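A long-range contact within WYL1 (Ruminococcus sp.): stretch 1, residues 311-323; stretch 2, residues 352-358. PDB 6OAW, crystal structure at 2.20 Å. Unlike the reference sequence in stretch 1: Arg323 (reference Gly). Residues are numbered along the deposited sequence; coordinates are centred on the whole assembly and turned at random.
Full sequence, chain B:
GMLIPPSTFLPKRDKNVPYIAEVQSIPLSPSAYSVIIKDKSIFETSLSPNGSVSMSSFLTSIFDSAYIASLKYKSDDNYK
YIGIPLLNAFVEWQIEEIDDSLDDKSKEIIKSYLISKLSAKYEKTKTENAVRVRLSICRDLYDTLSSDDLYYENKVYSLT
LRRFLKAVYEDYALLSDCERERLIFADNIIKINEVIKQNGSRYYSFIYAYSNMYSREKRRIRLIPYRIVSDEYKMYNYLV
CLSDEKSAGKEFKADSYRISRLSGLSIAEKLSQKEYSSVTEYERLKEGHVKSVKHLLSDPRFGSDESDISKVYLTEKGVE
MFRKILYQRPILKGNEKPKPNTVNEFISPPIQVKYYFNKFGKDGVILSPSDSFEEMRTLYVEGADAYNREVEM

Stretch 1, residues 311-323: KVYLTEKGVEMFR
Stretch 2 352-358: QVKYYFN

Residues 311-323 and 352-358 of WYL1 pack against one another mainly through apolar side chains; no hydrogen bond crosses between them, and the contact buries 264 Å² summed over both sides. Stretch 1 enters as a β-strand, Lys311 to Leu314, turns at Thr315 and continues as a helix from Glu316 through Arg323. Stretch 2 belongs to a helix that begins earlier in the chain. The strand runs at 21° to this helix, in nearly the same N-to-C direction, with the axes 10.7 Å apart at closest approach. The helix of stretch 1 instead crosses it at 106°, at 13.0 Å. Val312 CA lies 8.3 Å from Phe357 CA, and Phe322 CA lies 9.2 Å from Tyr356 CA, which sets the register.

Phe357 contributes most to the contact, with 71 Å² covered. Its CA-to-CB bond points toward stretch 1, and its m rotamer (chi1 -71°, chi2 -66°) places the ring among side chains from both the strand and the helix. Val312 CG1 sits over one face, 3.8 Å from the centroid of the Phe357 ring and only 5° off the ring normal, a nearly ideal CH-pi geometry. Leu314 CD2 approaches Phe357 CE1 to 3.5 Å, while Phe357 CZ meets the edge of the Phe322 ring at 4.1 Å from Phe322 CD2. A flat, wholly apolar side chain suits this buried site, where its neighbours are aliphatic or aromatic.

Val312 has extended backbone torsions (phi/psi -128/121); its CA-to-CB bond points toward stretch 2, and its chi1 is t (-172°). This divides its two methyls: CG1 covers the Phe357 face, whereas Val312 CG2 reaches Val353 CG1 at 3.7 Å and Phe357 CD2 at 3.9 Å. Val353, also t, lies one helical turn before Phe357, so the two project along the same side of the helix and both meet this short branched side chain. Leu314, two residues along the strand from Val312, has a CA-to-CB bond that points sideways, but its m,t rotamer (-58°, 180°) brings its end nearer to Phe357.

The other part of the contact pairs Phe322 with Tyr356, both in t rotamers (chi1 -176° and -172°; chi2 -87° and 72°). Their ring centroids are 5.8 Å apart and the planes are inclined at 78°, an oblique arrangement in which Phe322 CD2 comes within 3.8 Å of Tyr356 CE2. Tyr356 OH extends to 3.3 Å from Phe322 CA, against the helix backbone. The hydroxyl is hydrogen-bonded to a residue flanking one of the stretches, so it is not left unpaired in this buried site.

Thr315 caps the N-terminus of the helix that holds Phe322. In the p rotamer (chi1 59°), Thr315 OG1 accepts from Gly318 N at 3.0 Å. Regular helical bonds follow, including Phe322 N to Gly318 O at 2.8 Å; in stretch 2, Phe357 N bonds to Val353 O at 2.9 Å.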

# COMPACT_ATOMS: atom_id res chain seq x y z
N LYS B 311 -13.40 -28.03 13.79
CA LYS B 311 -13.10 -29.17 12.90
C LYS B 311 -13.35 -28.72 11.47
O LYS B 311 -14.50 -28.27 11.17
CB LYS B 311 -13.92 -30.38 13.33
CG LYS B 311 -13.42 -31.05 14.60
CD LYS B 311 -14.27 -32.21 15.02
CE LYS B 311 -13.93 -32.70 16.41
NZ LYS B 311 -14.39 -34.10 16.56
N VAL B 312 -12.32 -28.80 10.63
CA VAL B 312 -12.40 -28.40 9.20
C VAL B 312 -11.87 -29.53 8.33
O VAL B 312 -10.73 -29.91 8.51
CB VAL B 312 -11.63 -27.10 8.91
CG1 VAL B 312 -11.90 -26.62 7.50
CG2 VAL B 312 -12.00 -26.02 9.90
N TYR B 313 -12.71 -30.04 7.42
CA TYR B 313 -12.29 -31.02 6.39
C TYR B 313 -11.62 -30.23 5.27
O TYR B 313 -12.28 -29.33 4.70
CB TYR B 313 -13.48 -31.81 5.85
CG TYR B 313 -13.09 -32.86 4.85
CD1 TYR B 313 -12.69 -34.12 5.26
CD2 TYR B 313 -13.10 -32.60 3.49
CE1 TYR B 313 -12.31 -35.09 4.35
CE2 TYR B 313 -12.74 -33.56 2.57
CZ TYR B 313 -12.33 -34.81 3.00
OH TYR B 313 -11.98 -35.78 2.09
N LEU B 314 -10.34 -30.53 5.02
CA LEU B 314 -9.59 -29.95 3.87
C LEU B 314 -9.44 -31.04 2.81
O LEU B 314 -9.10 -32.17 3.17
CB LEU B 314 -8.21 -29.49 4.32
CG LEU B 314 -8.19 -28.46 5.44
CD1 LEU B 314 -6.76 -28.10 5.77
CD2 LEU B 314 -8.95 -27.23 5.07
N THR B 315 -9.74 -30.72 1.55
CA THR B 315 -9.33 -31.55 0.39
C THR B 315 -7.85 -31.29 0.12
O THR B 315 -7.26 -30.44 0.80
CB THR B 315 -10.15 -31.24 -0.86
OG1 THR B 315 -9.91 -29.86 -1.10
CG2 THR B 315 -11.63 -31.54 -0.71
N GLU B 316 -7.30 -31.99 -0.87
CA GLU B 316 -5.92 -31.74 -1.37
C GLU B 316 -5.84 -30.29 -1.83
O GLU B 316 -4.91 -29.58 -1.40
CB GLU B 316 -5.57 -32.71 -2.49
CG GLU B 316 -5.51 -34.15 -2.05
CD GLU B 316 -5.14 -35.09 -3.17
OE1 GLU B 316 -4.05 -34.88 -3.77
OE2 GLU B 316 -5.96 -35.98 -3.48
N LYS B 317 -6.80 -29.87 -2.65
CA LYS B 317 -6.90 -28.46 -3.11
C LYS B 317 -6.97 -27.52 -1.90
O LYS B 317 -6.35 -26.44 -1.95
CB LYS B 317 -8.11 -28.31 -4.05
CG LYS B 317 -8.46 -26.88 -4.40
CD LYS B 317 -9.28 -26.73 -5.66
CE LYS B 317 -10.06 -25.42 -5.66
NZ LYS B 317 -10.93 -25.28 -6.84
N GLY B 318 -7.70 -27.90 -0.84
CA GLY B 318 -7.84 -27.09 0.39
C GLY B 318 -6.51 -26.85 1.08
O GLY B 318 -6.26 -25.72 1.59
N VAL B 319 -5.67 -27.89 1.13
CA VAL B 319 -4.32 -27.83 1.77
C VAL B 319 -3.44 -26.92 0.92
O VAL B 319 -2.71 -26.12 1.51
CB VAL B 319 -3.71 -29.23 1.95
CG1 VAL B 319 -2.22 -29.17 2.30
CG2 VAL B 319 -4.48 -30.03 2.99
N GLU B 320 -3.54 -27.02 -0.41
CA GLU B 320 -2.77 -26.15 -1.34
C GLU B 320 -3.21 -24.70 -1.12
O GLU B 320 -2.32 -23.82 -1.09
CB GLU B 320 -2.88 -26.61 -2.80
CG GLU B 320 -1.95 -25.88 -3.75
N MSE B 321 -4.51 -24.45 -0.90
CA MSE B 321 -5.02 -23.06 -0.73
C MSE B 321 -4.53 -22.56 0.63
O MSE B 321 -4.13 -21.38 0.76
CB MSE B 321 -6.55 -23.04 -0.83
CG MSE B 321 -7.08 -23.22 -2.25
SE MSE B 321 -9.05 -23.51 -2.27
CE MSE B 321 -9.79 -21.87 -1.50
N PHE B 322 -4.54 -23.45 1.62
CA PHE B 322 -4.07 -23.15 3.00
C PHE B 322 -2.60 -22.71 2.94
O PHE B 322 -2.25 -21.73 3.62
CB PHE B 322 -4.30 -24.36 3.90
CG PHE B 322 -3.95 -24.11 5.34
CD1 PHE B 322 -2.66 -24.30 5.79
CD2 PHE B 322 -4.92 -23.69 6.25
CE1 PHE B 322 -2.32 -24.08 7.12
CE2 PHE B 322 -4.59 -23.48 7.57
CZ PHE B 322 -3.28 -23.64 8.00
N ARG B 323 -1.79 -23.42 2.16
CA ARG B 323 -0.34 -23.13 2.02
C ARG B 323 -0.15 -21.72 1.43
O ARG B 323 0.80 -21.03 1.87
CB ARG B 323 0.36 -24.22 1.18
CG ARG B 323 1.86 -23.98 0.95
N GLN B 352 -12.14 -16.67 13.73
CA GLN B 352 -11.02 -16.52 12.76
C GLN B 352 -11.05 -17.70 11.80
O GLN B 352 -10.83 -17.50 10.60
CB GLN B 352 -9.68 -16.44 13.47
CG GLN B 352 -8.49 -16.30 12.54
CD GLN B 352 -7.21 -16.28 13.35
OE1 GLN B 352 -7.23 -16.17 14.57
NE2 GLN B 352 -6.09 -16.44 12.66
N VAL B 353 -11.33 -18.90 12.29
CA VAL B 353 -11.48 -20.11 11.41
C VAL B 353 -12.56 -19.81 10.36
O VAL B 353 -12.32 -20.05 9.16
CB VAL B 353 -11.81 -21.37 12.23
CG1 VAL B 353 -11.81 -22.62 11.37
CG2 VAL B 353 -10.81 -21.54 13.36
N LYS B 354 -13.72 -19.34 10.80
CA LYS B 354 -14.88 -18.99 9.95
C LYS B 354 -14.48 -17.94 8.90
O LYS B 354 -14.75 -18.12 7.69
CB LYS B 354 -15.94 -18.40 10.88
CG LYS B 354 -17.37 -18.82 10.71
CD LYS B 354 -18.33 -17.67 10.87
CE LYS B 354 -18.35 -17.05 12.25
NZ LYS B 354 -18.80 -15.65 12.18
N TYR B 355 -13.82 -16.85 9.33
CA TYR B 355 -13.38 -15.77 8.40
C TYR B 355 -12.33 -16.33 7.43
O TYR B 355 -12.21 -15.80 6.33
CB TYR B 355 -12.82 -14.53 9.10
CG TYR B 355 -13.79 -13.71 9.90
CD1 TYR B 355 -15.16 -13.82 9.72
CD2 TYR B 355 -13.34 -12.78 10.82
CE1 TYR B 355 -16.05 -13.03 10.43
CE2 TYR B 355 -14.21 -12.00 11.56
CZ TYR B 355 -15.57 -12.13 11.36
OH TYR B 355 -16.43 -11.33 12.06
N TYR B 356 -11.65 -17.42 7.76
CA TYR B 356 -10.64 -17.99 6.83
C TYR B 356 -11.28 -18.95 5.82
O TYR B 356 -10.95 -18.89 4.62
CB TYR B 356 -9.55 -18.73 7.57
CG TYR B 356 -8.42 -19.14 6.68
CD1 TYR B 356 -7.53 -18.21 6.17
CD2 TYR B 356 -8.26 -20.46 6.28
CE1 TYR B 356 -6.49 -18.59 5.35
CE2 TYR B 356 -7.24 -20.84 5.43
CZ TYR B 356 -6.34 -19.91 4.98
OH TYR B 356 -5.30 -20.28 4.16
N PHE B 357 -12.13 -19.86 6.31
CA PHE B 357 -12.65 -20.97 5.48
C PHE B 357 -13.99 -20.59 4.81
O PHE B 357 -14.46 -21.39 4.00
CB PHE B 357 -12.70 -22.24 6.29
CG PHE B 357 -11.35 -22.81 6.59
CD1 PHE B 357 -10.56 -23.30 5.57
CD2 PHE B 357 -10.88 -22.89 7.90
CE1 PHE B 357 -9.32 -23.86 5.87
CE2 PHE B 357 -9.64 -23.42 8.18
CZ PHE B 357 -8.87 -23.91 7.17
N ASN B 358 -14.55 -19.42 5.09
CA ASN B 358 -15.82 -19.01 4.43
C ASN B 358 -15.66 -18.95 2.90
O ASN B 358 -16.68 -19.12 2.23
CB ASN B 358 -16.39 -17.70 4.99
CG ASN B 358 -15.48 -16.50 4.84
OD1 ASN B 358 -14.45 -16.58 4.16
ND2 ASN B 358 -15.88 -15.39 5.45